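Local coordinates for G protein alpha subunit (Entamoeba histolytica, PDB 4FID) that binds guanine nucleotides and, as a G-protein alpha subunit, probably hydrolyses GTP to switch transmembrane signalling on and off with beta and gamma partners, at residues A119-E124 and T137-I142; A195-K200 and T246-N251; T252-Y257 and A267-Q272. One frame throughout, in Å; residues are numbered along the deposited sequence.

Read from the N terminus, the three contacts follow one another in series; none nests in or crosses another. Interaction 1 closes a loop of 12 residues, joining helix 119-124 to the start of helix 138-143 beside the bound GDP. Interaction 2 spans 45 residues, bringing the loop after strand 187-193 against the end of helix 238-247 and the turn beyond it. Interaction 3 begins at the next residue and closes only nine, folding loop 252-257 onto helix 263-275. Interactions 2 and 3 touch, with Leu250 packing on Tyr257 and Ile253 on Tyr197 and Asp198, whereas interaction 1 lies on the opposite side of the chain's centre from interaction 3.

Interaction 1: A119-E124 and T137-I142; sequences AKYLFE and TEEDLI
Tyr121 extends its ring from helix 119-124 to the first turn of helix 138-143, where its phenol end meets Glu139 and Asp140. With CG anti to the backbone N (chi1 177°), the ring stands well off its own helix and OH can donate to Asp140 OD1 at 2.5 Å. That oxygen lies at the ring edge, in the plane of the ring, and is met nearly along its own C-O axis. Ring and carboxylate are turned 74° apart, so the two groups cross and do not stack. Beside the bond lie Glu139 CB and CG, with CG 3.8 Å from Tyr121 OH, so that the aliphatic part of the glutamate lines the hydroxyl.

The other carboxylate oxygen serves the helix start. Asp140 OD2 receives Thr137 N at 3.2 Å in a nearly straight bond (170°) that comes from above the carboxylate plane, and Thr137 OG1 accepts Asp140 N at 3.2 Å. This reciprocal pair is a capping box, for which a short hydroxyl and a short acid are well suited. Arg128 and Tyr134 also hold OD2, which probably favours the charged carboxylate and fixes its rotation.

Tyr121 stacks on His143, a GDP-binding residue. Around the contact, Leu122 packs on helix 42-62 and Ile142 on helix 18-28, while Arg128 comes from helix 126-129.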
loop_
_atom_site.group_PDB
_atom_site.type_symbol
_atom_site.label_atom_id
_atom_site.label_comp_id
_atom_site.label_asym_id
_atom_site.label_seq_id
_atom_site.Cartn_x
_atom_site.Cartn_y
_atom_site.Cartn_z
ATOM N N ALA A 119 2.989 -10.947 -4.095
ATOM C CA ALA A 119 3.535 -12.193 -4.628
ATOM C C ALA A 119 2.901 -13.447 -4.025
ATOM O O ALA A 119 2.296 -14.254 -4.745
ATOM C CB ALA A 119 5.047 -12.234 -4.484
ATOM N N LYS A 120 3.046 -13.608 -2.715
ATOM C CA LYS A 120 2.472 -14.743 -1.996
ATOM C C LYS A 120 0.974 -14.888 -2.249
ATOM O O LYS A 120 0.484 -15.998 -2.490
ATOM C CB LYS A 120 2.736 -14.621 -0.499
ATOM C CG LYS A 120 1.992 -15.652 0.353
ATOM C CD LYS A 120 2.589 -15.706 1.753
ATOM C CE LYS A 120 1.777 -16.586 2.696
ATOM N NZ LYS A 120 2.372 -16.637 4.067
ATOM N N TYR A 121 0.241 -13.777 -2.218
ATOM C CA TYR A 121 -1.195 -13.848 -2.491
ATOM C C TYR A 121 -1.437 -14.434 -3.871
ATOM O O TYR A 121 -2.253 -15.328 -4.026
ATOM C CB TYR A 121 -1.875 -12.484 -2.349
ATOM C CG TYR A 121 -3.356 -12.463 -2.691
ATOM C CD1 TYR A 121 -4.323 -12.592 -1.696
ATOM C CD2 TYR A 121 -3.791 -12.277 -4.008
ATOM C CE1 TYR A 121 -5.682 -12.559 -2.003
ATOM C CE2 TYR A 121 -5.146 -12.244 -4.329
ATOM C CZ TYR A 121 -6.089 -12.381 -3.317
ATOM O OH TYR A 121 -7.444 -12.334 -3.610
ATOM N N LEU A 122 -0.720 -13.943 -4.876
ATOM C CA LEU A 122 -0.896 -14.464 -6.230
ATOM C C LEU A 122 -0.663 -15.975 -6.286
ATOM O O LEU A 122 -1.488 -16.693 -6.811
ATOM C CB LEU A 122 -0.038 -13.709 -7.257
ATOM C CG LEU A 122 -0.515 -12.259 -7.438
ATOM C CD1 LEU A 122 0.341 -11.400 -8.425
ATOM C CD2 LEU A 122 -1.962 -12.277 -7.834
ATOM N N PHE A 123 0.437 -16.448 -5.715
ATOM C CA PHE A 123 0.742 -17.876 -5.689
ATOM C C PHE A 123 -0.326 -18.719 -4.981
ATOM O O PHE A 123 -0.758 -19.751 -5.492
ATOM C CB PHE A 123 2.122 -18.103 -5.060
ATOM C CG PHE A 123 3.217 -17.319 -5.740
ATOM C CD1 PHE A 123 3.082 -16.936 -7.075
ATOM C CD2 PHE A 123 4.365 -16.945 -5.051
ATOM C CE1 PHE A 123 4.074 -16.196 -7.702
ATOM C CE2 PHE A 123 5.363 -16.208 -5.679
ATOM C CZ PHE A 123 5.221 -15.838 -7.003
ATOM N N GLU A 124 -0.771 -18.276 -3.814
ATOM C CA GLU A 124 -1.784 -19.026 -3.093
ATOM C C GLU A 124 -3.121 -19.068 -3.814
ATOM O O GLU A 124 -3.999 -19.850 -3.457
ATOM C CB GLU A 124 -1.942 -18.476 -1.683
ATOM C CG GLU A 124 -0.710 -18.742 -0.830
ATOM C CD GLU A 124 -0.712 -17.995 0.484
ATOM O OE1 GLU A 124 -1.654 -17.216 0.757
ATOM O OE2 GLU A 124 0.251 -18.189 1.247
ATOM N N THR A 137 -11.789 -10.918 -8.490
ATOM C CA THR A 137 -12.699 -10.511 -7.433
ATOM C C THR A 137 -12.222 -9.188 -6.814
ATOM O O THR A 137 -11.099 -8.745 -7.057
ATOM C CB THR A 137 -12.706 -11.561 -6.328
ATOM O OG1 THR A 137 -11.454 -11.510 -5.615
ATOM C CG2 THR A 137 -12.901 -12.931 -6.898
ATOM N N GLU A 138 -13.065 -8.557 -6.006
ATOM C CA GLU A 138 -12.667 -7.326 -5.321
ATOM C C GLU A 138 -11.454 -7.558 -4.450
ATOM O O GLU A 138 -10.628 -6.652 -4.269
ATOM C CB GLU A 138 -13.809 -6.751 -4.501
ATOM C CG GLU A 138 -14.967 -6.239 -5.368
ATOM C CD GLU A 138 -16.077 -5.600 -4.555
ATOM O OE1 GLU A 138 -16.685 -4.627 -5.036
ATOM O OE2 GLU A 138 -16.339 -6.067 -3.427
ATOM N N GLU A 139 -11.306 -8.782 -3.940
ATOM C CA GLU A 139 -10.169 -9.065 -3.069
ATOM C C GLU A 139 -8.865 -9.099 -3.907
ATOM O O GLU A 139 -7.828 -8.578 -3.494
ATOM C CB GLU A 139 -10.418 -10.333 -2.242
ATOM C CG GLU A 139 -9.522 -10.528 -1.024
ATOM C CD GLU A 139 -9.707 -9.438 0.024
ATOM O OE1 GLU A 139 -10.871 -9.123 0.358
ATOM O OE2 GLU A 139 -8.691 -8.890 0.518
ATOM N N ASP A 140 -8.927 -9.676 -5.098
ATOM C CA ASP A 140 -7.790 -9.618 -6.010
ATOM C C ASP A 140 -7.380 -8.171 -6.264
ATOM O O ASP A 140 -6.203 -7.849 -6.248
ATOM C CB ASP A 140 -8.112 -10.328 -7.340
ATOM C CG ASP A 140 -8.397 -11.823 -7.155
ATOM O OD1 ASP A 140 -8.000 -12.352 -6.093
ATOM O OD2 ASP A 140 -9.013 -12.464 -8.051
ATOM N N LEU A 141 -8.348 -7.293 -6.502
ATOM C CA LEU A 141 -8.027 -5.899 -6.806
ATOM C C LEU A 141 -7.353 -5.207 -5.624
ATOM O O LEU A 141 -6.515 -4.316 -5.825
ATOM C CB LEU A 141 -9.276 -5.112 -7.206
ATOM C CG LEU A 141 -9.650 -4.912 -8.676
ATOM C CD1 LEU A 141 -9.595 -6.225 -9.463
ATOM C CD2 LEU A 141 -11.043 -4.248 -8.791
ATOM N N ILE A 142 -7.735 -5.595 -4.402
ATOM C CA ILE A 142 -7.119 -5.058 -3.198
ATOM C C ILE A 142 -5.642 -5.420 -3.155
ATOM O O ILE A 142 -4.794 -4.583 -2.825
ATOM C CB ILE A 142 -7.774 -5.610 -1.903
ATOM C CG1 ILE A 142 -9.185 -5.033 -1.699
ATOM C CG2 ILE A 142 -6.845 -5.384 -0.669
ATOM C CD1 ILE A 142 -9.207 -3.545 -1.650
#

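Interaction 2: A195-K200 and T246-N251; sequences AEYDMK and TKVPLN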
loop_
_atom_site.group_PDB
_atom_site.type_symbol
_atom_site.label_atom_id
_atom_site.label_comp_id
_atom_site.label_asym_id
_atom_site.label_seq_id
_atom_site.Cartn_x
_atom_site.Cartn_y
_atom_site.Cartn_z
ATOM N N ALA A 195 7.057 -0.182 6.091
ATOM C CA ALA A 195 8.047 -1.193 5.741
ATOM C C ALA A 195 9.178 -0.669 4.839
ATOM O O ALA A 195 10.065 -1.427 4.459
ATOM C CB ALA A 195 7.377 -2.422 5.141
ATOM N N GLU A 196 9.155 0.625 4.524
ATOM C CA GLU A 196 10.151 1.220 3.642
ATOM C C GLU A 196 11.317 1.840 4.406
ATOM O O GLU A 196 12.173 2.484 3.799
ATOM C CB GLU A 196 9.514 2.282 2.728
ATOM C CG GLU A 196 9.165 3.593 3.459
ATOM C CD GLU A 196 8.583 4.703 2.554
ATOM O OE1 GLU A 196 8.125 4.421 1.416
ATOM O OE2 GLU A 196 8.574 5.869 3.006
ATOM N N TYR A 197 11.359 1.656 5.723
ATOM C CA TYR A 197 12.420 2.275 6.532
ATOM C C TYR A 197 13.850 1.917 6.092
ATOM O O TYR A 197 14.782 2.642 6.393
ATOM C CB TYR A 197 12.246 1.962 8.021
ATOM C CG TYR A 197 12.407 0.503 8.345
ATOM C CD1 TYR A 197 13.657 -0.036 8.623
ATOM C CD2 TYR A 197 11.305 -0.347 8.358
ATOM C CE1 TYR A 197 13.808 -1.381 8.912
ATOM C CE2 TYR A 197 11.443 -1.690 8.648
ATOM C CZ TYR A 197 12.695 -2.194 8.927
ATOM O OH TYR A 197 12.819 -3.521 9.219
ATOM N N ASP A 198 14.028 0.815 5.371
ATOM C CA ASP A 198 15.371 0.392 4.978
ATOM C C ASP A 198 15.667 0.505 3.489
ATOM O O ASP A 198 16.655 -0.054 3.032
ATOM C CB ASP A 198 15.604 -1.064 5.374
ATOM C CG ASP A 198 14.815 -2.023 4.514
ATOM O OD1 ASP A 198 15.292 -3.154 4.288
ATOM O OD2 ASP A 198 13.718 -1.634 4.057
HETATM N N MSE A 199 14.834 1.210 2.730
HETATM C CA MSE A 199 15.010 1.248 1.286
HETATM C C MSE A 199 15.663 2.527 0.750
HETATM O O MSE A 199 15.268 3.634 1.109
HETATM C CB MSE A 199 13.674 0.999 0.605
HETATM C CG MSE A 199 13.022 -0.301 1.060
HETATM SE SE MSE A 199 11.315 -0.708 0.199
HETATM C CE MSE A 199 11.887 -0.604 -1.664
ATOM N N LYS A 200 16.662 2.361 -0.117
ATOM C CA LYS A 200 17.424 3.491 -0.656
ATOM C C LYS A 200 16.847 3.980 -1.978
ATOM O O LYS A 200 15.797 3.504 -2.408
ATOM C CB LYS A 200 18.909 3.148 -0.791
ATOM C CG LYS A 200 19.592 2.857 0.548
ATOM C CD LYS A 200 19.560 4.060 1.514
ATOM C CE LYS A 200 19.816 3.618 2.973
ATOM N NZ LYS A 200 20.184 4.705 3.946
ATOM N N THR A 246 11.915 -8.468 11.991
ATOM C CA THR A 246 12.610 -9.664 12.470
ATOM C C THR A 246 13.763 -10.092 11.558
ATOM O O THR A 246 14.643 -10.826 11.982
ATOM C CB THR A 246 11.639 -10.845 12.651
ATOM O OG1 THR A 246 11.213 -11.322 11.363
ATOM C CG2 THR A 246 10.421 -10.410 13.456
ATOM N N LYS A 247 13.753 -9.639 10.308
ATOM C CA LYS A 247 14.855 -9.902 9.378
ATOM C C LYS A 247 15.794 -8.682 9.226
ATOM O O LYS A 247 17.002 -8.831 9.058
ATOM C CB LYS A 247 14.326 -10.315 7.996
ATOM C CG LYS A 247 13.133 -11.275 7.990
ATOM C CD LYS A 247 12.429 -11.268 6.614
ATOM C CE LYS A 247 11.153 -12.113 6.568
ATOM N NZ LYS A 247 10.439 -11.992 5.255
ATOM N N VAL A 248 15.233 -7.478 9.269
ATOM C CA VAL A 248 16.036 -6.260 9.220
ATOM C C VAL A 248 15.774 -5.386 10.445
ATOM O O VAL A 248 14.980 -4.461 10.382
ATOM C CB VAL A 248 15.725 -5.418 7.962
ATOM C CG1 VAL A 248 16.743 -4.290 7.816
ATOM C CG2 VAL A 248 15.687 -6.290 6.719
ATOM N N PRO A 249 16.442 -5.674 11.568
ATOM C CA PRO A 249 16.165 -4.899 12.786
ATOM C C PRO A 249 16.340 -3.386 12.593
ATOM O O PRO A 249 17.231 -2.956 11.849
ATOM C CB PRO A 249 17.173 -5.458 13.807
ATOM C CG PRO A 249 18.134 -6.290 13.018
ATOM C CD PRO A 249 17.419 -6.749 11.795
ATOM N N LEU A 250 15.488 -2.608 13.263
ATOM C CA LEU A 250 15.438 -1.160 13.107
ATOM C C LEU A 250 16.759 -0.489 13.463
ATOM O O LEU A 250 17.089 0.558 12.899
ATOM C CB LEU A 250 14.287 -0.538 13.941
ATOM C CG LEU A 250 13.925 0.958 13.771
ATOM C CD1 LEU A 250 13.843 1.407 12.296
ATOM C CD2 LEU A 250 12.628 1.299 14.459
ATOM N N ASN A 251 17.519 -1.070 14.392
ATOM C CA ASN A 251 18.758 -0.408 14.801
ATOM C C ASN A 251 19.910 -0.661 13.852
ATOM O O ASN A 251 21.016 -0.190 14.097
ATOM C CB ASN A 251 19.165 -0.729 16.235
ATOM C CG ASN A 251 19.532 -2.197 16.438
ATOM O OD1 ASN A 251 19.721 -2.957 15.486
ATOM N ND2 ASN A 251 19.625 -2.597 17.701
#
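Both Tyr197 and Asp198 place CG between the backbone N and the carbonyl carbon (chi1 65° and 72°), which turns Tyr197 toward Val248 and Leu250 and Asp198 toward Val248. They are the central residues of a type I beta turn from Glu196 to Met199, closed by Met199 N donating to Glu196 O at 3.1 Å. The turn lies in the loop after strand 187-193 of the Ras-like fold and faces the chain leaving helix 238-247, the helix that begins just after Asn236 and carries Asp239, both of which bind GDP.

Tyrosine suits its place because it offers a long apolar ring with a donor at the far end. Tyr197 OH donates to Val248 O at 2.6 Å, and the carbonyl oxygen lies at the ring edge in the ring plane. The C=O...donor angle is 146°, with the donor tilted a little from the carbonyl plane. Nearer the CB end of the ring, Tyr197 CD1 meets Leu250 CD1 at 4.0 Å, so a single side chain holds both the backbone and an apolar branch of the opposing segment. Phe241, from helix 238-247, meets the ring at about a right angle.

Asp198 pairs chiefly with Lys244 through OD2, and Lys244 NZ also donates to Ala195 O. The remaining carboxylate oxygen rests against the fork of a beta-branched residue: Asp198 OD1 is 4.0 Å from both Val248 CG1 and CG2.

Interaction 3: T252-Y257 and A267-Q272; sequences TIFPEY and AQYIQQ
An aromatic cluster of Phe254, Tyr257 and Tyr269 fastens the loop between helices 238-247 and 263-275 to the second of these helices. Tyr269 is its centre. A chi1 of -172° carries its ring out from helix 263-275, on the side away from the backbone N, into the bend formed by residues 254-257.

The two loop aromatics use this ring differently. Phe254 receives the edge of Tyr269 on its face: Tyr269 CE1 sits over one face of the Phe254 ring, nearer the rim than the middle, at 3.7 Å from Phe254 CG. The planes are 66° apart and the centroids 5.4 Å, a T-shaped pair in which Phe254 supplies the face. Tyr257 reverses the roles and turns its own edge to the face of Tyr269. Here Tyr257 CD1 comes within 3.5 Å of Tyr269 CD2, with planes at 64° and centroids 5.0 Å apart. Tyr257 CB adds a CH-pi contact, standing over the same ring at 4.2 Å from the Tyr269 centroid. One tyrosine is thus gripped both at its edge and over a face, and a flat ring suits this place, since it offers both.

Tyr269 OH lies near Glu256 O without a hydrogen bond, and 3.6 Å from Phe254 CB. Outside the pair of segments, Phe254 and Ile270 both touch Leu210 of helix 209-222, and Tyr257 packs on Leu250, so the cluster carries on into the neighbouring contact.

Between these segments the hold is one of ring quadrupoles, CH-pi contact and dispersion, without polar bonds. The quadrupole part depends on how edges and faces are matched, and two T-shaped pairs sharing one ring therefore probably limit the tilt of Tyr269 as well as its position.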
loop_
_atom_site.group_PDB
_atom_site.type_symbol
_atom_site.label_atom_id
_atom_site.label_comp_id
_atom_site.label_asym_id
_atom_site.label_seq_id
_atom_site.Cartn_x
_atom_site.Cartn_y
_atom_site.Cartn_z
ATOM N N THR A 252 19.653 -1.397 12.772
ATOM C CA THR A 252 20.634 -1.496 11.701
ATOM C C THR A 252 20.496 -0.291 10.756
ATOM O O THR A 252 21.325 -0.066 9.872
ATOM C CB THR A 252 20.515 -2.827 10.899
ATOM O OG1 THR A 252 19.248 -2.881 10.244
ATOM C CG2 THR A 252 20.650 -4.035 11.818
ATOM N N ILE A 253 19.438 0.479 10.956
ATOM C CA ILE A 253 19.164 1.620 10.121
ATOM C C ILE A 253 19.280 2.886 10.955
ATOM O O ILE A 253 19.818 3.885 10.502
ATOM C CB ILE A 253 17.751 1.511 9.510
ATOM C CG1 ILE A 253 17.605 0.183 8.755
ATOM C CG2 ILE A 253 17.473 2.719 8.602
ATOM C CD1 ILE A 253 18.469 0.071 7.461
ATOM N N PHE A 254 18.741 2.830 12.172
ATOM C CA PHE A 254 18.922 3.867 13.189
ATOM C C PHE A 254 19.603 3.287 14.428
ATOM O O PHE A 254 18.928 2.857 15.361
ATOM C CB PHE A 254 17.575 4.446 13.618
ATOM C CG PHE A 254 16.931 5.290 12.577
ATOM C CD1 PHE A 254 15.969 4.743 11.711
ATOM C CD2 PHE A 254 17.278 6.637 12.446
ATOM C CE1 PHE A 254 15.367 5.528 10.727
ATOM C CE2 PHE A 254 16.679 7.427 11.478
ATOM C CZ PHE A 254 15.725 6.868 10.611
ATOM N N PRO A 255 20.944 3.296 14.457
ATOM C CA PRO A 255 21.664 2.720 15.607
ATOM C C PRO A 255 21.289 3.387 16.931
ATOM O O PRO A 255 21.433 2.775 17.984
ATOM C CB PRO A 255 23.138 2.957 15.258
ATOM C CG PRO A 255 23.156 3.086 13.738
ATOM C CD PRO A 255 21.856 3.802 13.414
ATOM N N GLU A 256 20.774 4.613 16.863
ATOM C CA GLU A 256 20.315 5.367 18.039
ATOM C C GLU A 256 18.922 4.935 18.487
ATOM O O GLU A 256 18.139 5.759 18.981
ATOM C CB GLU A 256 20.268 6.868 17.710
ATOM C CG GLU A 256 20.736 7.797 18.822
ATOM C CD GLU A 256 22.233 7.654 19.146
ATOM O OE1 GLU A 256 22.883 6.703 18.643
ATOM O OE2 GLU A 256 22.753 8.499 19.914
ATOM N N TYR A 257 18.605 3.658 18.291
ATOM C CA TYR A 257 17.283 3.139 18.608
ATOM C C TYR A 257 17.399 1.885 19.475
ATOM O O TYR A 257 18.174 0.974 19.179
ATOM C CB TYR A 257 16.482 2.869 17.328
ATOM C CG TYR A 257 15.250 2.002 17.532
ATOM C CD1 TYR A 257 14.090 2.523 18.088
ATOM C CD2 TYR A 257 15.252 0.655 17.171
ATOM C CE1 TYR A 257 12.964 1.727 18.286
ATOM C CE2 TYR A 257 14.131 -0.147 17.359
ATOM C CZ TYR A 257 12.988 0.394 17.916
ATOM O OH TYR A 257 11.868 -0.393 18.105
ATOM N N ALA A 267 7.173 1.662 15.434
ATOM C CA ALA A 267 6.308 2.430 14.562
ATOM C C ALA A 267 6.225 3.848 15.085
ATOM O O ALA A 267 6.149 4.799 14.301
ATOM C CB ALA A 267 4.938 1.797 14.466
ATOM N N GLN A 268 6.257 3.987 16.408
ATOM C CA GLN A 268 6.250 5.303 17.065
ATOM C C GLN A 268 7.516 6.108 16.752
ATOM O O GLN A 268 7.476 7.322 16.517
ATOM C CB GLN A 268 6.113 5.130 18.572
ATOM C CG GLN A 268 6.382 6.374 19.385
ATOM C CD GLN A 268 6.085 6.161 20.876
ATOM O OE1 GLN A 268 6.793 5.419 21.582
ATOM N NE2 GLN A 268 5.033 6.813 21.357
ATOM N N TYR A 269 8.639 5.408 16.743
ATOM C CA TYR A 269 9.911 6.016 16.427
ATOM C C TYR A 269 9.879 6.609 15.010
ATOM O O TYR A 269 10.258 7.745 14.783
ATOM C CB TYR A 269 10.988 4.955 16.568
ATOM C CG TYR A 269 12.401 5.471 16.448
ATOM C CD1 TYR A 269 13.017 5.555 15.196
ATOM C CD2 TYR A 269 13.130 5.855 17.580
ATOM C CE1 TYR A 269 14.301 6.004 15.072
ATOM C CE2 TYR A 269 14.423 6.301 17.467
ATOM C CZ TYR A 269 15.005 6.375 16.208
ATOM O OH TYR A 269 16.293 6.821 16.050
ATOM N N ILE A 270 9.401 5.834 14.057
ATOM C CA ILE A 270 9.218 6.343 12.715
ATOM C C ILE A 270 8.179 7.472 12.693
ATOM O O ILE A 270 8.392 8.523 12.079
ATOM C CB ILE A 270 8.877 5.205 11.740
ATOM C CG1 ILE A 270 10.039 4.210 11.696
ATOM C CG2 ILE A 270 8.592 5.753 10.356
ATOM C CD1 ILE A 270 9.732 2.957 10.966
ATOM N N GLN A 271 7.067 7.280 13.388
ATOM C CA GLN A 271 6.052 8.316 13.412
ATOM C C GLN A 271 6.627 9.648 13.926
ATOM O O GLN A 271 6.359 10.716 13.376
ATOM C CB GLN A 271 4.869 7.869 14.258
ATOM C CG GLN A 271 3.808 8.928 14.470
ATOM C CD GLN A 271 3.875 9.520 15.859
ATOM O OE1 GLN A 271 3.313 8.961 16.807
ATOM N NE2 GLN A 271 4.573 10.649 15.999
ATOM N N GLN A 272 7.420 9.583 14.987
ATOM C CA GLN A 272 7.975 10.793 15.563
ATOM C C GLN A 272 8.975 11.467 14.637
ATOM O O GLN A 272 9.173 12.672 14.741
ATOM C CB GLN A 272 8.580 10.517 16.938
ATOM C CG GLN A 272 7.536 10.204 17.976
ATOM C CD GLN A 272 8.108 9.552 19.217
ATOM O OE1 GLN A 272 9.282 9.189 19.246
ATOM N NE2 GLN A 272 7.295 9.425 20.251
#